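Local coordinates for protein YgiW (Escherichia coli, PDB 1NNX), which is of unknown function but belongs to the bacterial OB-fold family and probably resides in the periplasm, at residues Leu54-Phe57 with Gly62-Asn65; Gly88-Asp91 with Ser96-Ile99; Gly44-Arg49 with Val66-Lys71. All coordinates share one frame; numbering follows the deposited sequence.

Contact 1. Residues Leu54-Phe57 with Gly62-Asn65; sequences LYVF and GTIN. With SO4 (sulfate ion), chain B.
Phe57 and Ile64 form the antiparallel hydrogen-bonded pair of a β-hairpin in the OB fold, the hairpin that joins strands 54-59 and 62-67. Two bonds close the pair. Phe57 N donates to Ile64 O over 2.8 Å, nearly straight at 166°, and Ile64 N returns a bond to Phe57 O. Phe57 O takes a further, weaker contact from the CA-H of Thr63, and Tyr55 O is approached in the same way by Asn65 CA at 3.3 Å. On the buried face the CG2 branch of Ile64 meets the Phe57 ring obliquely, CG2 lying 4.1 Å from CD2. With chi1 near 180° the Phe57 ring is carried away from its strand partner, toward Leu42 and Ile46 of strand 38-51 and Val84 and Ile86 of strand 84-93, while Val28 of helix 28-31 touches both Phe57 and Ile64.

The other face carries Val56, whose two methyls divide their work: CG1 rests against Thr63 CB, and CG2 lies 3.8 Å from the amide oxygen OD1 of Asn65, its partner in the non-hydrogen-bonded pair. Leu54 adds CD1 beside Asn65 CB.

At the turn end of the hairpin a sulfate ion, probably from the crystallisation liquor, is gripped twice by Thr63 and once more by Lys32 NZ. Thr63 OG1 lies between its backbone N and carbonyl carbon (chi1 63°), where hydroxyl and backbone N-H can serve the same anion: Thr63 N reaches sulfate O3 at 2.9 Å, and Thr63 OG1 donates to sulfate O1 at 3.0 Å.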
# COMPACT_ATOMS: atom_id res chain seq x y z
N LEU A 54 -7.54 8.43 -1.26
CA LEU A 54 -6.15 8.34 -1.79
C LEU A 54 -5.17 9.04 -0.83
O LEU A 54 -5.33 10.19 -0.43
CB LEU A 54 -6.08 8.99 -3.16
CG LEU A 54 -4.91 8.48 -4.03
CD1 LEU A 54 -4.90 6.92 -4.16
CD2 LEU A 54 -5.10 9.09 -5.43
N TYR A 55 -4.16 8.29 -0.43
CA TYR A 55 -3.15 8.72 0.53
C TYR A 55 -1.76 8.55 0.04
O TYR A 55 -1.54 7.76 -0.85
CB TYR A 55 -3.30 7.92 1.84
CG TYR A 55 -4.66 7.99 2.52
CD1 TYR A 55 -4.86 8.85 3.60
CD2 TYR A 55 -5.72 7.22 2.06
CE1 TYR A 55 -6.15 8.95 4.23
CE2 TYR A 55 -7.00 7.29 2.67
CZ TYR A 55 -7.19 8.16 3.75
OH TYR A 55 -8.46 8.26 4.31
N VAL A 56 -0.83 9.29 0.64
CA VAL A 56 0.59 9.10 0.29
C VAL A 56 1.26 8.23 1.37
O VAL A 56 1.16 8.51 2.56
CB VAL A 56 1.35 10.44 0.24
CG1 VAL A 56 2.85 10.22 -0.18
CG2 VAL A 56 0.69 11.34 -0.90
N PHE A 57 1.90 7.15 0.91
CA PHE A 57 2.59 6.21 1.80
C PHE A 57 4.09 6.35 1.54
O PHE A 57 4.53 6.33 0.41
CB PHE A 57 2.10 4.81 1.44
CG PHE A 57 2.73 3.75 2.28
CD1 PHE A 57 2.25 3.41 3.53
CD2 PHE A 57 3.82 3.05 1.76
CE1 PHE A 57 2.84 2.34 4.26
CE2 PHE A 57 4.39 2.00 2.50
CZ PHE A 57 3.88 1.67 3.73
N GLY A 62 11.09 5.52 -0.82
CA GLY A 62 10.29 6.35 -1.72
C GLY A 62 8.86 6.46 -1.24
O GLY A 62 8.51 6.05 -0.12
N THR A 63 8.04 7.10 -2.07
CA THR A 63 6.60 7.26 -1.72
C THR A 63 5.75 6.73 -2.85
O THR A 63 6.18 6.62 -4.03
CB THR A 63 6.20 8.74 -1.50
OG1 THR A 63 6.38 9.49 -2.73
CG2 THR A 63 7.00 9.36 -0.33
N ILE A 64 4.52 6.34 -2.50
CA ILE A 64 3.61 5.81 -3.49
C ILE A 64 2.21 6.14 -3.00
O ILE A 64 1.96 6.22 -1.76
CB ILE A 64 3.77 4.28 -3.65
CG1 ILE A 64 2.97 3.79 -4.87
CG2 ILE A 64 3.39 3.51 -2.34
CD1 ILE A 64 3.27 2.29 -5.19
N ASN A 65 1.29 6.30 -3.94
CA ASN A 65 -0.08 6.59 -3.53
C ASN A 65 -0.79 5.26 -3.22
O ASN A 65 -0.55 4.27 -3.89
CB ASN A 65 -0.84 7.32 -4.66
CG ASN A 65 -0.28 8.69 -4.93
OD1 ASN A 65 0.32 9.32 -4.04
ND2 ASN A 65 -0.51 9.19 -6.16
S SO4 B . 9.54 9.33 -4.67
O1 SO4 B . 9.21 10.04 -3.42
O2 SO4 B . 10.96 9.61 -4.96
O3 SO4 B . 9.34 7.88 -4.60
O4 SO4 B . 8.64 9.89 -5.72

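Contact 2. Residues Gly88-Asp91 with Ser96-Ile99; sequences GEVD and SVEI
The β-hairpin formed by strands 84-93 and 96-106 brings Asp91 and Glu98 together as an antiparallel hydrogen-bonded pair, with Val90 and Ile99 beside them as a non-hydrogen-bonded pair. Asp91 N gives an almost straight bond to Glu98 O, 2.8 Å long at 172°. The return bond, from Glu98 N to Asp91 O, is longer and more bent (3.0 Å). Asp91 O also accepts a bond from a water, which pairs in turn with Ser96 OG and so links the two strands next to the turn.

On one face of the hairpin the acidic side chains run side by side in the same direction. Glu98 is modelled in two conformers, and in one of them its OE1 approaches Asp91 OD2 to 2.8 Å, with the carboxylate planes 61° apart. If that conformer is taken at face value, two acid oxygens so close suggest that one group holds a proton, and the nearby carboxylates of Asp100 and Asp36 would probably raise the affinity for it. In this conformer Glu98 CG sits between its own backbone N and carbonyl carbon (chi1 71°), which swings the extended remainder of the chain toward Asp91.

The opposite face is apolar. Val90 sends CG1 to Val97 CG2 and CG2 to Ile99 CD1, the latter at 3.8 Å. Ile99 continues inward onto Val40, Leu42, Ile64 and Val66, while its CG2 passes close to the backbone of Gly88, where no side chain intervenes. An apolar face turned to the interior and an acidic face turned outward make this an amphipathic β-hairpin, as in the curved β-sheet of an OB fold.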
# COMPACT_ATOMS: atom_id res chain seq x y z
N GLY A 88 -1.95 -5.37 -0.11
CA GLY A 88 -2.90 -5.12 -1.19
C GLY A 88 -2.26 -5.39 -2.51
O GLY A 88 -1.19 -6.01 -2.57
N GLU A 89 -2.89 -4.90 -3.56
CA GLU A 89 -2.38 -5.14 -4.93
C GLU A 89 -1.81 -3.95 -5.58
O GLU A 89 -2.35 -2.85 -5.47
CB GLU A 89 -3.50 -5.61 -5.85
CG GLU A 89 -4.25 -6.84 -5.38
CD GLU A 89 -5.40 -6.55 -4.49
OE1 GLU A 89 -5.72 -5.36 -4.26
OE2 GLU A 89 -6.00 -7.53 -4.02
N VAL A 90 -0.70 -4.17 -6.29
CA VAL A 90 -0.12 -3.10 -7.10
C VAL A 90 -1.13 -2.90 -8.25
O VAL A 90 -1.54 -3.87 -8.89
CB VAL A 90 1.28 -3.55 -7.69
CG1 VAL A 90 1.74 -2.54 -8.81
CG2 VAL A 90 2.31 -3.50 -6.60
N ASP A 91 -1.59 -1.67 -8.46
CA ASP A 91 -2.55 -1.31 -9.53
C ASP A 91 -1.74 -0.36 -10.40
O ASP A 91 -1.53 0.80 -10.06
CB ASP A 91 -3.72 -0.52 -8.92
CG ASP A 91 -4.92 -0.46 -9.81
OD1 ASP A 91 -4.85 -0.99 -10.93
OD2 ASP A 91 -5.95 0.12 -9.37
N SER A 96 -0.16 5.61 -13.99
CA SER A 96 -0.08 5.70 -12.53
C SER A 96 0.24 4.36 -11.90
O SER A 96 0.09 3.31 -12.52
CB SER A 96 -1.45 6.16 -11.96
OG SER A 96 -2.47 5.17 -12.16
N VAL A 97 0.73 4.41 -10.66
CA VAL A 97 0.91 3.15 -9.94
C VAL A 97 0.36 3.50 -8.56
O VAL A 97 0.48 4.67 -8.06
CB VAL A 97 2.37 2.66 -9.92
CG1 VAL A 97 3.27 3.62 -9.16
CG2 VAL A 97 2.42 1.27 -9.25
N GLU A 98 -0.37 2.57 -7.96
CA GLU A 98 -0.91 2.84 -6.63
C GLU A 98 -1.05 1.43 -6.01
O GLU A 98 -0.91 0.40 -6.66
CB GLU A 98 -2.41 3.27 -6.64
CG GLU A 98 -3.53 2.16 -7.01
CD GLU A 98 -4.93 2.79 -7.17
OE1 GLU A 98 -5.91 2.03 -7.37
OE2 GLU A 98 -5.04 4.04 -7.10
N ILE A 99 -1.24 1.40 -4.73
CA ILE A 99 -1.54 0.15 -4.05
C ILE A 99 -3.02 0.16 -3.64
O ILE A 99 -3.46 1.14 -3.01
CB ILE A 99 -0.74 -0.03 -2.74
CG1 ILE A 99 0.77 0.11 -2.99
CG2 ILE A 99 -1.06 -1.44 -2.12
CD1 ILE A 99 1.24 -0.89 -4.04
O HOH W 1 -3.01 3.08 -10.61

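Contact 3. Residues Gly44-Arg49 with Val66-Lys71; sequences GNIVER and VDIDHK
Ile46 reaches across from strand 38-51 to Val66 and Ile68, and in one of its two modelled conformers its CD1 methyl alone makes the contact. There it lies 3.7 Å from Val66 CG2 and 3.9 Å from CD1 of Ile68, a residue likewise modelled in two conformers. The backbones remain well apart, with 8.8 Å between the CA atoms of Ile46 and Val66, because strand 54-59 runs between these two strands in the sheet. The meeting is therefore made by side chains spanning the concave interior of the OB fold.

The torsions explain how one methyl serves two partners. Ile46 places CG1 beside its backbone N, opposite the carbonyl carbon, and a second turn (chi2 -65°) bends CD1 out of an extended course. Val66 offers CG2, the branch held between its backbone N and carbonyl carbon, and the two side chains meet at a slant. Ile68 has the same kind of first torsion as Ile46 but is extended at the next bond, with chi2 at 171°; its CD1 thus projects to meet that of Ile46 tip to tip. Tyr55 and Phe57 of the intervening strand also touch Ile46, Val101 packs on both Val66 and Ile68, and Ile68 also touches Trp73.

Further along, Asp69 OD2 accepts a bond from Lys71 N at 2.9 Å, closing an Asx turn; the donor approaches on the anti side, 31° out of the carboxylate plane.

Ile46, Val66 and Ile68 are all buried, and they meet only through methyl groups. With no polar bond to fix direction, the contact depends on shape and on the exclusion of water, and the paired conformers of Ile46 and Ile68 are consistent with some freedom of side-chain rotation within the core.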
# COMPACT_ATOMS: atom_id res chain seq x y z
N GLY A 44 5.60 1.28 6.43
CA GLY A 44 6.03 2.66 6.36
C GLY A 44 5.02 3.52 7.05
O GLY A 44 4.43 3.12 8.05
N ASN A 45 4.89 4.72 6.55
CA ASN A 45 4.00 5.69 7.17
C ASN A 45 3.07 6.34 6.17
O ASN A 45 3.46 6.64 5.00
CB ASN A 45 4.88 6.78 7.81
CG ASN A 45 5.85 6.19 8.89
OD1 ASN A 45 6.91 5.72 8.54
ND2 ASN A 45 5.45 6.16 10.11
N ILE A 46 1.83 6.56 6.61
CA ILE A 46 0.85 7.30 5.80
C ILE A 46 1.12 8.78 6.19
O ILE A 46 0.94 9.14 7.38
CB ILE A 46 -0.59 6.92 6.15
CG1 ILE A 46 -0.89 5.46 5.66
CG2 ILE A 46 -1.56 7.74 5.24
CD1 ILE A 46 -0.89 5.16 4.17
N VAL A 47 1.56 9.59 5.25
CA VAL A 47 1.96 10.97 5.55
C VAL A 47 1.05 12.07 5.07
O VAL A 47 1.24 13.19 5.52
CB VAL A 47 3.41 11.23 5.07
CG1 VAL A 47 4.35 10.22 5.73
CG2 VAL A 47 3.56 11.09 3.56
N GLU A 48 0.06 11.78 4.21
CA GLU A 48 -0.86 12.82 3.72
C GLU A 48 -2.04 12.16 3.07
O GLU A 48 -1.96 11.05 2.49
CB GLU A 48 -0.10 13.71 2.73
CG GLU A 48 -0.87 14.88 2.16
CD GLU A 48 -0.03 15.74 1.21
OE1 GLU A 48 0.66 15.19 0.31
OE2 GLU A 48 -0.10 16.97 1.36
N ARG A 49 -3.20 12.82 3.20
CA ARG A 49 -4.38 12.35 2.50
C ARG A 49 -4.48 13.27 1.27
O ARG A 49 -4.45 14.51 1.40
CB ARG A 49 -5.62 12.52 3.40
CG ARG A 49 -6.90 12.08 2.70
CD ARG A 49 -8.02 12.01 3.70
NE ARG A 49 -9.17 11.29 3.15
CZ ARG A 49 -10.24 10.99 3.87
NH1 ARG A 49 -10.31 11.35 5.13
NH2 ARG A 49 -11.24 10.29 3.35
N VAL A 66 -1.64 5.28 -2.19
CA VAL A 66 -2.37 4.09 -1.78
C VAL A 66 -3.87 4.42 -1.64
O VAL A 66 -4.26 5.52 -1.20
CB VAL A 66 -1.81 3.48 -0.47
CG1 VAL A 66 -0.29 3.11 -0.67
CG2 VAL A 66 -1.93 4.43 0.71
N ASP A 67 -4.69 3.50 -2.08
CA ASP A 67 -6.16 3.67 -1.97
C ASP A 67 -6.65 2.86 -0.79
O ASP A 67 -6.52 1.65 -0.79
CB ASP A 67 -6.83 3.19 -3.27
CG ASP A 67 -8.39 3.19 -3.21
OD1 ASP A 67 -8.99 3.16 -4.31
OD2 ASP A 67 -9.01 3.20 -2.12
N ILE A 68 -7.20 3.55 0.21
CA ILE A 68 -7.69 2.92 1.46
C ILE A 68 -9.16 3.31 1.65
O ILE A 68 -9.44 4.47 1.91
CB ILE A 68 -6.91 3.41 2.66
CG1 ILE A 68 -5.40 3.12 2.47
CG2 ILE A 68 -7.40 2.68 3.86
CD1 ILE A 68 -4.49 3.75 3.51
N ASP A 69 -10.03 2.35 1.41
CA ASP A 69 -11.49 2.59 1.60
C ASP A 69 -11.74 2.80 3.06
O ASP A 69 -11.06 2.29 3.96
CB ASP A 69 -12.26 1.36 1.14
CG ASP A 69 -13.79 1.56 1.16
OD1 ASP A 69 -14.34 2.11 0.17
OD2 ASP A 69 -14.45 1.17 2.17
N HIS A 70 -12.80 3.55 3.34
CA HIS A 70 -13.20 3.85 4.69
C HIS A 70 -13.29 2.53 5.57
O HIS A 70 -12.93 2.51 6.76
CB HIS A 70 -14.67 4.36 4.81
CG HIS A 70 -15.16 4.60 6.23
ND1 HIS A 70 -14.85 5.74 6.93
CD2 HIS A 70 -15.94 3.85 7.04
CE1 HIS A 70 -15.42 5.68 8.12
NE2 HIS A 70 -16.08 4.54 8.21
N LYS A 71 -13.76 1.41 5.00
CA LYS A 71 -13.89 0.20 5.78
C LYS A 71 -12.60 -0.46 6.22
O LYS A 71 -12.61 -1.35 7.07
CB LYS A 71 -14.75 -0.84 5.05
CG LYS A 71 -14.15 -1.40 3.77
CD LYS A 71 -15.09 -2.43 3.13
CE LYS A 71 -14.34 -3.50 2.33
NZ LYS A 71 -15.20 -4.71 2.07

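The three contacts belong to one five-stranded sheet. Contacts 1 and 2 are successive hairpins along the chain, their centres about 10 Å apart, joined where strands 62-67 and 96-106 run parallel: Asn65 O probably accepts a hydrogen bond from Ile99 N. Contact 1 is nested within the loop closed by contact 3, whose centre is about 8 Å from its own, and both use strand 62-67. Contact 3 instead spans the interior past strand 54-59, which lies between its two strands in the sheet. Its centre is about 12 Å from that of contact 2, and Asp67 N probably bonds Ile99 O between them. Hairpin pairing thus shapes the curved sheet, and side chains meeting across its inside give the OB fold a shared apolar core.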